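Local structure of SusD superfamily protein (Bacteroides thetaiotaomicron VPI-5482, 3HDX) at residues A92-T95 and V96-R100; D169-Y172 and Q173-T176; Y182-Y185 and G186-Q190. The protein probably binds polysaccharide at the outer membrane of this gut bacterium, as a SusD homologue of carbohydrate uptake. One frame throughout, in Å; residues are numbered along the deposited sequence. Where two conformers were deposited one is given.

Contact 1: residues A92-T95 and V96-R100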
loop_
_atom_site.group_PDB
_atom_site.type_symbol
_atom_site.label_atom_id
_atom_site.label_comp_id
_atom_site.label_asym_id
_atom_site.label_seq_id
_atom_site.Cartn_x
_atom_site.Cartn_y
_atom_site.Cartn_z
ATOM N N ALA A 92 -24.563 13.348 -0.483
ATOM C CA ALA A 92 -25.246 12.103 -0.122
ATOM C C ALA A 92 -26.275 12.191 1.023
ATOM O O ALA A 92 -27.270 11.449 0.983
ATOM C CB ALA A 92 -24.206 10.973 0.151
ATOM N N PRO A 93 -26.058 13.064 2.039
ATOM C CA PRO A 93 -27.050 13.113 3.133
ATOM C C PRO A 93 -28.481 13.405 2.650
ATOM O O PRO A 93 -29.439 12.869 3.205
ATOM C CB PRO A 93 -26.508 14.218 4.026
ATOM C CG PRO A 93 -25.008 14.095 3.853
ATOM C CD PRO A 93 -24.836 13.813 2.415
ATOM N N ARG A 94 -28.590 14.200 1.585
ATOM C CA ARG A 94 -29.905 14.510 0.983
ATOM C C ARG A 94 -30.657 13.263 0.531
ATOM O O ARG A 94 -31.900 13.228 0.557
ATOM C CB ARG A 94 -29.695 15.405 -0.242
ATOM C CG ARG A 94 -30.961 15.873 -0.950
ATOM C CD ARG A 94 -31.989 16.521 -0.026
ATOM N NE ARG A 94 -33.018 17.187 -0.861
ATOM C CZ ARG A 94 -34.258 17.512 -0.496
ATOM N NH1 ARG A 94 -34.748 17.197 0.732
ATOM N NH2 ARG A 94 -35.043 18.142 -1.416
ATOM N N THR A 95 -29.926 12.257 0.072
ATOM C CA THR A 95 -30.525 11.031 -0.465
ATOM C C THR A 95 -31.424 10.321 0.558
ATOM O O THR A 95 -32.447 9.713 0.183
ATOM C CB THR A 95 -29.463 10.086 -1.064
ATOM O OG1 THR A 95 -28.598 10.852 -1.933
ATOM C CG2 THR A 95 -30.105 8.928 -1.857
ATOM N N VAL A 96 -31.065 10.419 1.836
ATOM C CA VAL A 96 -31.876 9.820 2.926
ATOM C C VAL A 96 -33.283 10.440 2.926
ATOM O O VAL A 96 -34.264 9.735 3.121
ATOM C CB VAL A 96 -31.203 9.975 4.324
ATOM C CG1 VAL A 96 -32.103 9.418 5.448
ATOM C CG2 VAL A 96 -29.847 9.260 4.344
ATOM N N GLU A 97 -33.358 11.745 2.684
ATOM C CA GLU A 97 -34.652 12.463 2.621
ATOM C C GLU A 97 -35.417 12.151 1.356
ATOM O O GLU A 97 -36.675 12.146 1.366
ATOM C CB GLU A 97 -34.429 13.958 2.721
ATOM C CG GLU A 97 -33.839 14.387 4.051
ATOM C CD GLU A 97 -33.334 15.818 4.071
ATOM O OE1 GLU A 97 -33.295 16.538 3.031
ATOM O OE2 GLU A 97 -32.940 16.227 5.174
ATOM N N LEU A 98 -34.698 11.883 0.267
ATOM C CA LEU A 98 -35.315 11.637 -1.050
ATOM C C LEU A 98 -35.719 10.223 -1.379
ATOM O O LEU A 98 -36.617 10.044 -2.215
ATOM C CB LEU A 98 -34.414 12.134 -2.162
ATOM C CG LEU A 98 -34.045 13.626 -2.114
ATOM C CD1 LEU A 98 -33.163 14.090 -3.316
ATOM C CD2 LEU A 98 -35.314 14.517 -2.035
ATOM N N ASP A 99 -35.061 9.227 -0.774
ATOM C CA ASP A 99 -35.295 7.825 -1.083
ATOM C C ASP A 99 -35.403 7.048 0.225
ATOM O O ASP A 99 -34.391 6.827 0.918
ATOM C CB ASP A 99 -34.156 7.300 -1.961
ATOM C CG ASP A 99 -34.393 5.900 -2.499
ATOM O OD1 ASP A 99 -35.295 5.174 -2.001
ATOM O OD2 ASP A 99 -33.674 5.520 -3.452
ATOM N N ARG A 100 -36.620 6.598 0.527
ATOM C CA ARG A 100 -36.911 5.815 1.729
ATOM C C ARG A 100 -36.105 4.499 1.800
ATOM O O ARG A 100 -36.007 3.921 2.873
ATOM C CB ARG A 100 -38.423 5.489 1.817
ATOM C CG ARG A 100 -39.408 6.706 1.850
ATOM C CD ARG A 100 -39.495 7.414 3.178
#

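Contact 2: residues D169-Y172 and Q173-T176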
loop_
_atom_site.group_PDB
_atom_site.type_symbol
_atom_site.label_atom_id
_atom_site.label_comp_id
_atom_site.label_asym_id
_atom_site.label_seq_id
_atom_site.Cartn_x
_atom_site.Cartn_y
_atom_site.Cartn_z
ATOM N N ASP A 169 -18.081 4.642 12.580
ATOM C CA ASP A 169 -19.144 4.121 11.699
ATOM C C ASP A 169 -18.767 2.989 10.752
ATOM O O ASP A 169 -19.666 2.364 10.191
ATOM C CB ASP A 169 -19.788 5.265 10.902
ATOM C CG ASP A 169 -20.563 6.226 11.775
ATOM O OD1 ASP A 169 -21.249 5.759 12.689
ATOM O OD2 ASP A 169 -20.518 7.448 11.516
ATOM N N LEU A 170 -17.476 2.677 10.593
ATOM C CA LEU A 170 -17.073 1.580 9.722
ATOM C C LEU A 170 -17.289 0.255 10.441
ATOM O O LEU A 170 -16.774 0.090 11.552
ATOM C CB LEU A 170 -15.592 1.648 9.338
ATOM C CG LEU A 170 -15.169 2.763 8.390
ATOM C CD1 LEU A 170 -13.609 2.942 8.482
ATOM C CD2 LEU A 170 -15.679 2.486 6.963
ATOM N N PRO A 171 -18.053 -0.656 9.820
ATOM C CA PRO A 171 -18.208 -1.971 10.412
ATOM C C PRO A 171 -17.022 -2.885 10.053
ATOM O O PRO A 171 -16.163 -2.536 9.231
ATOM C CB PRO A 171 -19.506 -2.469 9.765
ATOM C CG PRO A 171 -19.371 -1.959 8.345
ATOM C CD PRO A 171 -18.703 -0.584 8.495
ATOM N N TYR A 172 -16.943 -4.018 10.734
ATOM C CA TYR A 172 -15.999 -5.089 10.375
ATOM C C TYR A 172 -16.450 -5.750 9.057
ATOM O O TYR A 172 -15.624 -5.984 8.171
ATOM C CB TYR A 172 -15.855 -6.114 11.476
ATOM C CG TYR A 172 -15.198 -5.549 12.703
ATOM C CD1 TYR A 172 -13.862 -5.166 12.671
ATOM C CD2 TYR A 172 -15.863 -5.442 13.927
ATOM C CE1 TYR A 172 -13.229 -4.671 13.777
ATOM C CE2 TYR A 172 -15.216 -4.944 15.041
ATOM C CZ TYR A 172 -13.880 -4.558 14.968
ATOM O OH TYR A 172 -13.220 -4.063 16.081
ATOM N N GLN A 173 -17.758 -6.065 8.969
ATOM C CA GLN A 173 -18.368 -6.656 7.768
ATOM C C GLN A 173 -19.646 -5.904 7.442
ATOM O O GLN A 173 -20.303 -5.363 8.354
ATOM C CB GLN A 173 -18.615 -8.152 7.956
ATOM C CG GLN A 173 -17.312 -8.909 8.098
ATOM C CD GLN A 173 -17.432 -10.392 7.978
ATOM O OE1 GLN A 173 -18.083 -10.899 7.084
ATOM N NE2 GLN A 173 -16.741 -11.113 8.848
ATOM N N TYR A 174 -20.004 -5.914 6.164
ATOM C CA TYR A 174 -21.147 -5.146 5.648
ATOM C C TYR A 174 -22.359 -6.010 5.355
ATOM O O TYR A 174 -22.283 -6.910 4.553
ATOM C CB TYR A 174 -20.739 -4.421 4.376
ATOM C CG TYR A 174 -19.795 -3.261 4.619
ATOM C CD1 TYR A 174 -18.422 -3.429 4.674
ATOM C CD2 TYR A 174 -20.302 -1.966 4.795
ATOM C CE1 TYR A 174 -17.580 -2.324 4.913
ATOM C CE2 TYR A 174 -19.481 -0.887 5.034
ATOM C CZ TYR A 174 -18.104 -1.078 5.075
ATOM O OH TYR A 174 -17.320 0.026 5.302
ATOM N N GLY A 175 -23.477 -5.649 5.975
ATOM C CA GLY A 175 -24.755 -6.271 5.747
ATOM C C GLY A 175 -24.975 -7.590 6.445
ATOM O O GLY A 175 -24.049 -8.214 6.958
ATOM N N THR A 176 -26.237 -8.017 6.436
ATOM C CA THR A 176 -26.643 -9.325 6.938
ATOM C C THR A 176 -27.540 -9.924 5.893
ATOM O O THR A 176 -27.965 -9.239 4.954
ATOM C CB THR A 176 -27.422 -9.255 8.270
ATOM O OG1 THR A 176 -28.650 -8.546 8.079
ATOM C CG2 THR A 176 -26.569 -8.602 9.357
#

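Contact 3: residues Y182-Y185 and G186-Q190. With EDO (1,2-ethanediol), chain L; EDO (1,2-ethanediol), chain B.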
loop_
_atom_site.group_PDB
_atom_site.type_symbol
_atom_site.label_atom_id
_atom_site.label_comp_id
_atom_site.label_asym_id
_atom_site.label_seq_id
_atom_site.Cartn_x
_atom_site.Cartn_y
_atom_site.Cartn_z
ATOM N N TYR A 182 -26.143 -2.802 -0.209
ATOM C CA TYR A 182 -26.077 -2.702 -1.643
ATOM C C TYR A 182 -26.131 -4.075 -2.350
ATOM O O TYR A 182 -25.324 -4.380 -3.251
ATOM C CB TYR A 182 -24.859 -1.881 -2.052
ATOM C CG TYR A 182 -24.975 -0.395 -1.766
ATOM C CD1 TYR A 182 -26.079 0.357 -2.199
ATOM C CD2 TYR A 182 -23.931 0.299 -1.149
ATOM C CE1 TYR A 182 -26.147 1.731 -1.979
ATOM C CE2 TYR A 182 -23.987 1.686 -0.935
ATOM C CZ TYR A 182 -25.115 2.402 -1.364
ATOM O OH TYR A 182 -25.217 3.746 -1.174
ATOM N N GLY A 183 -27.108 -4.887 -1.902
ATOM C CA GLY A 183 -27.383 -6.190 -2.519
ATOM C C GLY A 183 -26.600 -7.415 -2.109
ATOM O O GLY A 183 -26.900 -8.488 -2.577
ATOM N N SER A 184 -25.579 -7.242 -1.271
ATOM C CA SER A 184 -24.712 -8.325 -0.827
ATOM C C SER A 184 -24.426 -8.209 0.673
ATOM O O SER A 184 -24.801 -7.233 1.315
ATOM C CB SER A 184 -23.412 -8.312 -1.641
ATOM O OG SER A 184 -23.628 -8.607 -3.021
ATOM N N TYR A 185 -23.811 -9.242 1.249
ATOM C CA TYR A 185 -23.469 -9.181 2.661
ATOM C C TYR A 185 -22.279 -10.043 3.029
ATOM O O TYR A 185 -21.918 -10.955 2.300
ATOM C CB TYR A 185 -24.648 -9.576 3.547
ATOM C CG TYR A 185 -24.914 -11.043 3.654
ATOM C CD1 TYR A 185 -25.541 -11.733 2.615
ATOM C CD2 TYR A 185 -24.561 -11.756 4.820
ATOM C CE1 TYR A 185 -25.829 -13.111 2.731
ATOM C CE2 TYR A 185 -24.833 -13.128 4.936
ATOM C CZ TYR A 185 -25.470 -13.793 3.879
ATOM O OH TYR A 185 -25.743 -15.154 3.962
ATOM N N GLY A 186 -21.740 -9.746 4.211
ATOM C CA GLY A 186 -20.672 -10.521 4.847
ATOM C C GLY A 186 -19.500 -10.876 3.967
ATOM O O GLY A 186 -18.794 -9.993 3.493
ATOM N N ALA A 187 -19.333 -12.170 3.706
ATOM C CA ALA A 187 -18.225 -12.674 2.877
ATOM C C ALA A 187 -18.141 -12.060 1.487
ATOM O O ALA A 187 -17.071 -11.836 0.969
ATOM C CB ALA A 187 -18.257 -14.215 2.795
ATOM N N GLN A 188 -19.292 -11.709 0.920
ATOM C CA GLN A 188 -19.325 -11.106 -0.403
ATOM C C GLN A 188 -18.590 -9.782 -0.498
ATOM O O GLN A 188 -18.134 -9.420 -1.583
ATOM C CB GLN A 188 -20.774 -10.919 -0.866
ATOM C CG GLN A 188 -21.508 -12.253 -1.082
ATOM C CD GLN A 188 -22.987 -12.034 -1.420
ATOM O OE1 GLN A 188 -23.739 -11.408 -0.665
ATOM N NE2 GLN A 188 -23.408 -12.594 -2.548
ATOM N N TRP A 189 -18.538 -9.034 0.610
ATOM C CA TRP A 189 -17.829 -7.748 0.622
ATOM C C TRP A 189 -16.423 -7.809 1.227
ATOM O O TRP A 189 -15.713 -6.791 1.207
ATOM C CB TRP A 189 -18.662 -6.696 1.329
ATOM C CG TRP A 189 -19.917 -6.262 0.647
ATOM C CD1 TRP A 189 -21.203 -6.354 1.133
ATOM C CD2 TRP A 189 -20.005 -5.591 -0.607
ATOM N NE1 TRP A 189 -22.081 -5.766 0.243
ATOM C CE2 TRP A 189 -21.372 -5.284 -0.830
ATOM C CE3 TRP A 189 -19.061 -5.204 -1.574
ATOM C CZ2 TRP A 189 -21.802 -4.619 -1.997
ATOM C CZ3 TRP A 189 -19.497 -4.518 -2.724
ATOM C CH2 TRP A 189 -20.851 -4.235 -2.916
ATOM N N GLN A 190 -16.036 -8.960 1.796
ATOM C CA GLN A 190 -14.685 -9.104 2.391
ATOM C C GLN A 190 -13.624 -8.901 1.306
ATOM O O GLN A 190 -13.730 -9.437 0.213
ATOM C CB GLN A 190 -14.494 -10.481 3.005
ATOM C CG GLN A 190 -15.290 -10.709 4.257
ATOM C CD GLN A 190 -15.204 -12.143 4.759
ATOM O OE1 GLN A 190 -14.352 -12.916 4.301
ATOM N NE2 GLN A 190 -16.049 -12.487 5.757
HETATM C C1 EDO L . -27.086 -11.640 -3.072
HETATM O O1 EDO L . -25.846 -10.983 -3.406
HETATM C C2 EDO L . -26.851 -12.757 -2.072
HETATM O O2 EDO L . -26.558 -12.187 -0.791
HETATM C C1 EDO B . -20.115 -7.130 -5.312
HETATM O O1 EDO B . -18.907 -7.890 -5.446
HETATM C C2 EDO B . -20.727 -7.500 -3.971
HETATM O O2 EDO B . -21.104 -8.880 -3.941
#

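Contact 1: residues A92-T95 and V96-R100
Arg94 and Glu97 form a salt bridge along helix 93-98, a short helix lying in sequence between helix 76-91 and helix 104-129 in this SusD-family fold. The bond runs from Arg94 NH1 to Glu97 OE1 over 2.8 Å, with an N-H...O angle of 153°. The carboxylate lies at the edge of the guanidinium, near its plane, yet the two flat groups stand almost perpendicular, 86° apart, and OE1 receives the donor on its anti side. Arg94 reaches this position because CG leaves anti to the backbone N (chi1 -177°) and the chain then bends at chi2, which carries its end forward along the helix. Backbone bonds hold the turn beneath: Leu98 N reaches Arg94 O at 3.1 Å, and Asp99 N closes on Thr95 O at 2.8 Å. Asp99 is the first residue to leave helical geometry, so this last bond marks where the helix gives way to loop. Beyond the segments, Thr95 OG1 bonds to Trp8 O and Asp99 OD2 to Leu11 N, tying the helix to the N-terminal part of the chain, while Asp99 OD1 takes Ser101 OG just beyond the turn. Ala92, Pro93 and Val96 pack on Leu107 of helix 104-129. On the exposed side the packing is the work of Leu98, whose side chain crosses that of Arg94 at about a right angle. Its CD1 lies 3.7 Å from Arg94 CG, and its CD2 sits over the centre of one guanidinium face, 3.5 Å from Arg94 CZ.

Contact 2: residues D169-Y172 and Q173-T176
Gln173 opens the second segment with its backbone against Pro171, the carbonyl O of Gln173 lying 3.3 Å from Pro171 CB. Its amide turns to other parts of the fold, OE1 accepting from Gln190 NE2 and NE2 donating to Glu229 O. Tyr174 follows and carries most of the contact. Its CG is set anti to its own carbonyl carbon (chi1 -72°), and from there the ring folds back over Pro171. Pro171 points CG at the face of the Tyr174 ring, over its centre, 3.5 Å from the centroid and 13° off the normal, a CH-pi contact. Pro171 CD is displaced toward the phenol end, 3.5 Å from Tyr174 CZ. Farther out, Leu170 CD2 touches the hydroxyl, 3.4 Å from Tyr174 OH, an apolar neighbour for an oxygen that is hydrogen-bonded to Phe194 O. Tyr109 of helix 104-129 meets the Tyr174 ring edge-to-face, so the buried tyrosine joins the loop to that helix. With no hydrogen bond between the two segments, this is a proline-aromatic CH-pi contact between residues i and i+3, packed in the loop that leads from helix 152-169 toward helix 196-209.

Contact 3: residues Y182-Y185 and G186-Q190
Ser184 and Trp189 make the close-packed half of this contact: Ser184 CB lies over one face of the indole, offset toward its rim and 3.7 Å from Trp189 CE2. Tyr182 O approaches the indole at its edge, near the ring plane, and NE1 donates to Tyr181 O. Tyr181 also meets the indole edge-to-face, and Met19 of helix 11-30 touches it. An alanine in place of Trp189 would probably open a gap beneath Ser184 CB and leave Tyr181 O without its indole donor. Between the halves a turn enters the short 3-10 segment 187-188: Gln188 N bonds to Tyr185 O at 3.1 Å, and the Gln188 chain, with CG anti to its carbonyl carbon (chi1 -66°) and extended beyond, brings its amide to the same residue. Its OE1 accepts from Tyr185 N at 2.9 Å with a nearly straight N-H...O angle of 159°. The solvent side is looser and carries two 1,2-ethanediol molecules, probably from the crystallisation liquor. One spans Gly183 O and both ends of the Gln188 amide. The other lays C2 on the same indole face as Ser184 CB, 3.4 Å from Trp189 CH2, while its O2 shares a hydrogen bond of 2.7 Å with Ser184 OG.

Overall arrangement
Contacts 2 and 3 belong to the same long loop between helices 152-169 and 196-209 and touch directly, their centres 9 Å apart: Gly186 N probably bonds to Tyr174 O, and Gly175 packs on Tyr185 CB. Contact 1 lies in a separate helical connection, with its nearest atoms about 11 Å from contact 2 and about 7 Å from contact 3. Helix 104-129 nevertheless serves all three, through Leu107, Tyr109 and Asp110 respectively. Their chemistry differs with place. The partly buried contact 2 relies on apolar and aromatic packing, contact 3 at the surface joins an indole to polar groups and bound diol, and contact 1 sets a charged pair on the outer side of a helix that packs, partly buried, against helix 104-129 and the N-terminal part of the chain.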